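Local coordinates for vestitone reductase (Medicago sativa, PDB 2P4H), which catalyses the NADPH-dependent, stereospecific reduction of (3R)-vestitone to a 4-hydroxyisoflavan, the penultimate step in making the phytoalexin medicarpin, at residues A[12-26]-A[227-239]. Residues are numbered along the deposited sequence; the frame is centred on the assembly and turned at random.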
loop_
_atom_site.group_PDB
_atom_site.type_symbol
_atom_site.label_atom_id
_atom_site.label_comp_id
_atom_site.label_asym_id
_atom_site.label_seq_id
_atom_site.Cartn_x
_atom_site.Cartn_y
_atom_site.Cartn_z
ATOM N N PHE A 12 -7.869 -4.204 -1.075
ATOM C CA PHE A 12 -6.844 -5.029 -1.705
ATOM C C PHE A 12 -5.674 -5.324 -0.760
ATOM O O PHE A 12 -5.365 -6.486 -0.479
ATOM C CB PHE A 12 -6.360 -4.326 -2.985
ATOM C CG PHE A 12 -5.066 -4.860 -3.552
ATOM C CD1 PHE A 12 -4.828 -6.229 -3.656
ATOM C CD2 PHE A 12 -4.104 -3.978 -4.036
ATOM C CE1 PHE A 12 -3.649 -6.708 -4.235
ATOM C CE2 PHE A 12 -2.928 -4.447 -4.616
ATOM C CZ PHE A 12 -2.699 -5.810 -4.718
ATOM N N LEU A 13 -5.027 -4.282 -0.254
ATOM C CA LEU A 13 -3.889 -4.493 0.633
ATOM C C LEU A 13 -4.296 -5.088 1.979
ATOM O O LEU A 13 -3.680 -6.045 2.459
ATOM C CB LEU A 13 -3.136 -3.178 0.859
ATOM C CG LEU A 13 -1.888 -3.327 1.733
ATOM C CD1 LEU A 13 -0.918 -4.313 1.096
ATOM C CD2 LEU A 13 -1.233 -1.968 1.925
ATOM N N GLY A 14 -5.332 -4.522 2.589
ATOM C CA GLY A 14 -5.781 -5.017 3.876
ATOM C C GLY A 14 -6.134 -6.491 3.875
ATOM O O GLY A 14 -5.723 -7.231 4.774
ATOM N N SER A 15 -6.892 -6.930 2.875
ATOM C CA SER A 15 -7.283 -8.331 2.821
ATOM C C SER A 15 -6.083 -9.242 2.590
ATOM O O SER A 15 -6.023 -10.339 3.145
ATOM C CB SER A 15 -8.360 -8.563 1.750
ATOM O OG SER A 15 -7.920 -8.215 0.451
ATOM N N TRP A 16 -5.117 -8.800 1.789
ATOM C CA TRP A 16 -3.947 -9.637 1.556
ATOM C C TRP A 16 -3.134 -9.750 2.841
ATOM O O TRP A 16 -2.605 -10.814 3.163
ATOM C CB TRP A 16 -3.066 -9.083 0.432
ATOM C CG TRP A 16 -2.028 -10.087 0.044
ATOM C CD1 TRP A 16 -0.749 -10.178 0.516
ATOM C CD2 TRP A 16 -2.233 -11.236 -0.784
ATOM N NE1 TRP A 16 -0.147 -11.321 0.037
ATOM C CE2 TRP A 16 -1.039 -11.987 -0.763
ATOM C CE3 TRP A 16 -3.317 -11.707 -1.539
ATOM C CZ2 TRP A 16 -0.896 -13.188 -1.470
ATOM C CZ3 TRP A 16 -3.177 -12.899 -2.238
ATOM C CH2 TRP A 16 -1.976 -13.626 -2.199
ATOM N N ILE A 17 -3.037 -8.648 3.579
ATOM C CA ILE A 17 -2.302 -8.653 4.835
ATOM C C ILE A 17 -2.984 -9.577 5.851
ATOM O O ILE A 17 -2.306 -10.263 6.616
ATOM C CB ILE A 17 -2.164 -7.213 5.390
ATOM C CG1 ILE A 17 -1.098 -6.468 4.576
ATOM C CG2 ILE A 17 -1.794 -7.236 6.870
ATOM C CD1 ILE A 17 -0.872 -5.027 5.002
ATOM N N ILE A 18 -4.317 -9.608 5.856
ATOM C CA ILE A 18 -5.032 -10.493 6.775
ATOM C C ILE A 18 -4.698 -11.942 6.411
ATOM O O ILE A 18 -4.421 -12.767 7.282
ATOM C CB ILE A 18 -6.560 -10.270 6.696
ATOM C CG1 ILE A 18 -6.911 -8.922 7.336
ATOM C CG2 ILE A 18 -7.302 -11.415 7.385
ATOM C CD1 ILE A 18 -8.373 -8.565 7.276
ATOM N N LYS A 19 -4.721 -12.239 5.115
ATOM C CA LYS A 19 -4.395 -13.575 4.622
ATOM C C LYS A 19 -2.999 -13.965 5.112
ATOM O O LYS A 19 -2.792 -15.052 5.661
ATOM C CB LYS A 19 -4.433 -13.570 3.089
ATOM C CG LYS A 19 -3.943 -14.840 2.421
ATOM C CD LYS A 19 -4.012 -14.693 0.906
ATOM C CE LYS A 19 -3.463 -15.914 0.178
ATOM N NZ LYS A 19 -2.004 -16.097 0.392
ATOM N N SER A 20 -2.047 -13.059 4.919
ATOM C CA SER A 20 -0.661 -13.267 5.315
ATOM C C SER A 20 -0.496 -13.472 6.819
ATOM O O SER A 20 0.225 -14.370 7.258
ATOM C CB SER A 20 0.181 -12.072 4.864
ATOM O OG SER A 20 1.501 -12.143 5.371
ATOM N N LEU A 21 -1.152 -12.632 7.609
ATOM C CA LEU A 21 -1.059 -12.745 9.060
ATOM C C LEU A 21 -1.557 -14.102 9.541
ATOM O O LEU A 21 -0.931 -14.738 10.389
ATOM C CB LEU A 21 -1.865 -11.628 9.727
ATOM C CG LEU A 21 -1.209 -10.244 9.720
ATOM C CD1 LEU A 21 -2.227 -9.184 10.116
ATOM C CD2 LEU A 21 -0.021 -10.242 10.680
ATOM N N LEU A 22 -2.682 -14.547 8.995
ATOM C CA LEU A 22 -3.242 -15.830 9.391
ATOM C C LEU A 22 -2.310 -16.975 9.002
ATOM O O LEU A 22 -2.141 -17.930 9.762
ATOM C CB LEU A 22 -4.624 -16.015 8.758
ATOM C CG LEU A 22 -5.723 -15.081 9.282
ATOM C CD1 LEU A 22 -6.981 -15.258 8.453
ATOM C CD2 LEU A 22 -6.007 -15.377 10.750
ATOM N N GLU A 23 -1.695 -16.877 7.828
ATOM C CA GLU A 23 -0.779 -17.916 7.365
ATOM C C GLU A 23 0.464 -17.979 8.241
ATOM O O GLU A 23 1.071 -19.041 8.395
ATOM C CB GLU A 23 -0.340 -17.651 5.923
ATOM C CG GLU A 23 -1.471 -17.524 4.926
ATOM C CD GLU A 23 -0.974 -17.214 3.527
ATOM O OE1 GLU A 23 0.011 -16.457 3.403
ATOM O OE2 GLU A 23 -1.577 -17.717 2.557
ATOM N N ASN A 24 0.839 -16.839 8.816
ATOM C CA ASN A 24 2.029 -16.758 9.650
ATOM C C ASN A 24 1.827 -16.965 11.148
ATOM O O ASN A 24 2.712 -16.652 11.945
ATOM C CB ASN A 24 2.746 -15.432 9.386
ATOM C CG ASN A 24 3.522 -15.446 8.078
ATOM O OD1 ASN A 24 4.539 -16.131 7.958
ATOM N ND2 ASN A 24 3.037 -14.706 7.090
ATOM N N GLY A 25 0.664 -17.485 11.528
ATOM C CA GLY A 25 0.407 -17.765 12.930
ATOM C C GLY A 25 -0.194 -16.688 13.811
ATOM O O GLY A 25 -0.299 -16.878 15.021
ATOM N N TYR A 26 -0.584 -15.559 13.232
ATOM C CA TYR A 26 -1.181 -14.491 14.025
ATOM C C TYR A 26 -2.701 -14.578 14.036
ATOM O O TYR A 26 -3.304 -15.237 13.188
ATOM C CB TYR A 26 -0.813 -13.113 13.465
ATOM C CG TYR A 26 0.626 -12.695 13.632
ATOM C CD1 TYR A 26 1.607 -13.103 12.728
ATOM C CD2 TYR A 26 1.002 -11.860 14.684
ATOM C CE1 TYR A 26 2.930 -12.683 12.868
ATOM C CE2 TYR A 26 2.316 -11.437 14.832
ATOM C CZ TYR A 26 3.274 -11.850 13.922
ATOM O OH TYR A 26 4.571 -11.415 14.068
ATOM N N VAL A 227 2.751 -7.331 -3.763
ATOM C CA VAL A 227 1.884 -7.220 -2.598
ATOM C C VAL A 227 2.293 -8.122 -1.432
ATOM O O VAL A 227 2.168 -7.729 -0.273
ATOM C CB VAL A 227 0.399 -7.493 -2.973
ATOM C CG1 VAL A 227 0.198 -8.952 -3.341
ATOM C CG2 VAL A 227 -0.513 -7.096 -1.819
ATOM N N ASP A 228 2.787 -9.325 -1.717
ATOM C CA ASP A 228 3.174 -10.196 -0.614
ATOM C C ASP A 228 4.453 -9.711 0.063
ATOM O O ASP A 228 4.680 -9.997 1.243
ATOM C CB ASP A 228 3.319 -11.650 -1.069
ATOM C CG ASP A 228 3.284 -12.619 0.100
ATOM O OD1 ASP A 228 2.340 -12.522 0.912
ATOM O OD2 ASP A 228 4.193 -13.469 0.215
ATOM N N ASP A 229 5.304 -8.991 -0.664
ATOM C CA ASP A 229 6.491 -8.453 -0.015
ATOM C C ASP A 229 6.044 -7.315 0.906
ATOM O O ASP A 229 6.674 -7.063 1.931
ATOM C CB ASP A 229 7.526 -7.956 -1.030
ATOM C CG ASP A 229 8.519 -9.042 -1.425
ATOM O OD1 ASP A 229 8.872 -9.865 -0.551
ATOM O OD2 ASP A 229 8.960 -9.067 -2.592
ATOM N N VAL A 230 4.952 -6.633 0.557
ATOM C CA VAL A 230 4.458 -5.568 1.426
ATOM C C VAL A 230 3.956 -6.202 2.724
ATOM O O VAL A 230 4.203 -5.681 3.811
ATOM C CB VAL A 230 3.308 -4.767 0.773
ATOM C CG1 VAL A 230 2.770 -3.739 1.766
ATOM C CG2 VAL A 230 3.810 -4.057 -0.473
ATOM N N ALA A 231 3.254 -7.329 2.613
ATOM C CA ALA A 231 2.753 -8.017 3.799
ATOM C C ALA A 231 3.947 -8.500 4.622
ATOM O O ALA A 231 3.962 -8.372 5.845
ATOM C CB ALA A 231 1.867 -9.198 3.397
ATOM N N ARG A 232 4.951 -9.051 3.945
ATOM C CA ARG A 232 6.146 -9.530 4.635
ATOM C C ARG A 232 6.863 -8.381 5.349
ATOM O O ARG A 232 7.367 -8.558 6.456
ATOM C CB ARG A 232 7.097 -10.213 3.648
ATOM C CG ARG A 232 6.589 -11.558 3.135
ATOM C CD ARG A 232 7.554 -12.230 2.154
ATOM N NE ARG A 232 8.842 -12.544 2.771
ATOM C CZ ARG A 232 9.937 -11.800 2.655
ATOM N NH1 ARG A 232 9.921 -10.692 1.929
ATOM N NH2 ARG A 232 11.049 -12.151 3.289
ATOM N N ALA A 233 6.897 -7.206 4.721
ATOM C CA ALA A 233 7.551 -6.044 5.325
ATOM C C ALA A 233 6.832 -5.621 6.602
ATOM O O ALA A 233 7.475 -5.222 7.571
ATOM C CB ALA A 233 7.589 -4.888 4.334
ATOM N N HIS A 234 5.502 -5.696 6.602
ATOM C CA HIS A 234 4.720 -5.344 7.786
ATOM C C HIS A 234 5.093 -6.261 8.945
ATOM O O HIS A 234 5.351 -5.802 10.057
ATOM C CB HIS A 234 3.215 -5.481 7.509
ATOM C CG HIS A 234 2.612 -4.307 6.800
ATOM N ND1 HIS A 234 1.817 -3.376 7.434
ATOM C CD2 HIS A 234 2.675 -3.925 5.503
ATOM C CE1 HIS A 234 1.415 -2.473 6.557
ATOM N NE2 HIS A 234 1.922 -2.783 5.378
ATOM N N ILE A 235 5.121 -7.562 8.682
ATOM C CA ILE A 235 5.454 -8.526 9.720
ATOM C C ILE A 235 6.895 -8.341 10.194
ATOM O O ILE A 235 7.176 -8.404 11.390
ATOM C CB ILE A 235 5.225 -9.966 9.211
ATOM C CG1 ILE A 235 3.730 -10.179 8.948
ATOM C CG2 ILE A 235 5.733 -10.977 10.236
ATOM C CD1 ILE A 235 3.386 -11.531 8.341
ATOM N N TYR A 236 7.804 -8.090 9.258
ATOM C CA TYR A 236 9.206 -7.886 9.606
ATOM C C TYR A 236 9.384 -6.697 10.552
ATOM O O TYR A 236 10.066 -6.795 11.576
ATOM C CB TYR A 236 10.043 -7.651 8.344
ATOM C CG TYR A 236 11.515 -7.480 8.641
ATOM C CD1 TYR A 236 12.346 -8.591 8.797
ATOM C CD2 TYR A 236 12.063 -6.214 8.832
ATOM C CE1 TYR A 236 13.684 -8.442 9.140
ATOM C CE2 TYR A 236 13.402 -6.051 9.180
ATOM C CZ TYR A 236 14.207 -7.170 9.331
ATOM O OH TYR A 236 15.531 -7.013 9.666
ATOM N N LEU A 237 8.770 -5.570 10.211
ATOM C CA LEU A 237 8.890 -4.369 11.028
ATOM C C LEU A 237 8.175 -4.497 12.371
ATOM O O LEU A 237 8.508 -3.795 13.326
ATOM C CB LEU A 237 8.381 -3.160 10.242
ATOM C CG LEU A 237 9.268 -2.854 9.028
ATOM C CD1 LEU A 237 8.592 -1.838 8.122
ATOM C CD2 LEU A 237 10.626 -2.348 9.502
ATOM N N LEU A 238 7.197 -5.390 12.447
ATOM C CA LEU A 238 6.488 -5.616 13.699
ATOM C C LEU A 238 7.348 -6.479 14.624
ATOM O O LEU A 238 7.395 -6.249 15.833
ATOM C CB LEU A 238 5.161 -6.337 13.443
ATOM C CG LEU A 238 4.461 -6.919 14.679
ATOM C CD1 LEU A 238 3.996 -5.797 15.595
ATOM C CD2 LEU A 238 3.280 -7.771 14.241
ATOM N N GLU A 239 8.032 -7.463 14.043
ATOM C CA GLU A 239 8.855 -8.402 14.807
ATOM C C GLU A 239 10.293 -7.969 15.084
ATOM O O GLU A 239 10.930 -8.487 16.002
ATOM C CB GLU A 239 8.881 -9.764 14.101
ATOM C CG GLU A 239 7.507 -10.354 13.807
ATOM C CD GLU A 239 7.581 -11.724 13.148
ATOM O OE1 GLU A 239 8.562 -11.988 12.416
ATOM O OE2 GLU A 239 6.651 -12.534 13.345
HETATM O O HOH W 1 0.302 -14.611 1.371
HETATM O O HOH W 2 3.020 -13.322 3.523
HETATM O O HOH W 3 1.280 -9.098 6.867
#
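Trp16 and Ile17 meet Val227, Ala231 and His234 where two helices cross on one face of the Rossmann-fold sheet. Helix 12-23, which begins in the glycine-rich segment predicted to bind NADP(+), crosses helix 227-239 at -60°, the axes 9.3 Å apart. The crossing is tight at Ala231, whose small CB lies 3.6 Å from Ser20 CB; Ile235 CD1 lies against Ser20 OG (3.6 Å) and Asn24.

Two CH-pi contacts add to the packing. Val227 CG1 stands almost on the normal of the five-membered ring of Trp16, 4.0 Å from its centroid; Lys19 CD lies against the other indole face, toward the six-membered rim. Ile17 CD1 sits 3.6 Å from the His234 ring centroid, near its normal.

With CG anti to the backbone N (chi1 -169°), Trp16 directs NE1 to Asp228 OD1, 2.9 Å away and nearly straight at 165°, near the indole plane and on the carboxylate's anti side. Two waters donate to OD1, tying it to Ser20 OG and the Lys19-Glu23 salt bridge; Asp228 OD2 is hydrogen-bonded to Tyr303 OH.

Gly25, at positive phi, is C-prime of a Schellman motif (Tyr26 N to Leu21 O; Gly25 N to Leu22 O, weak). Tyr26 OH donates to Glu239 OE2 at a doubtfully short length; Tyr26 CE2 lies 3.8 Å from Leu238 CD2.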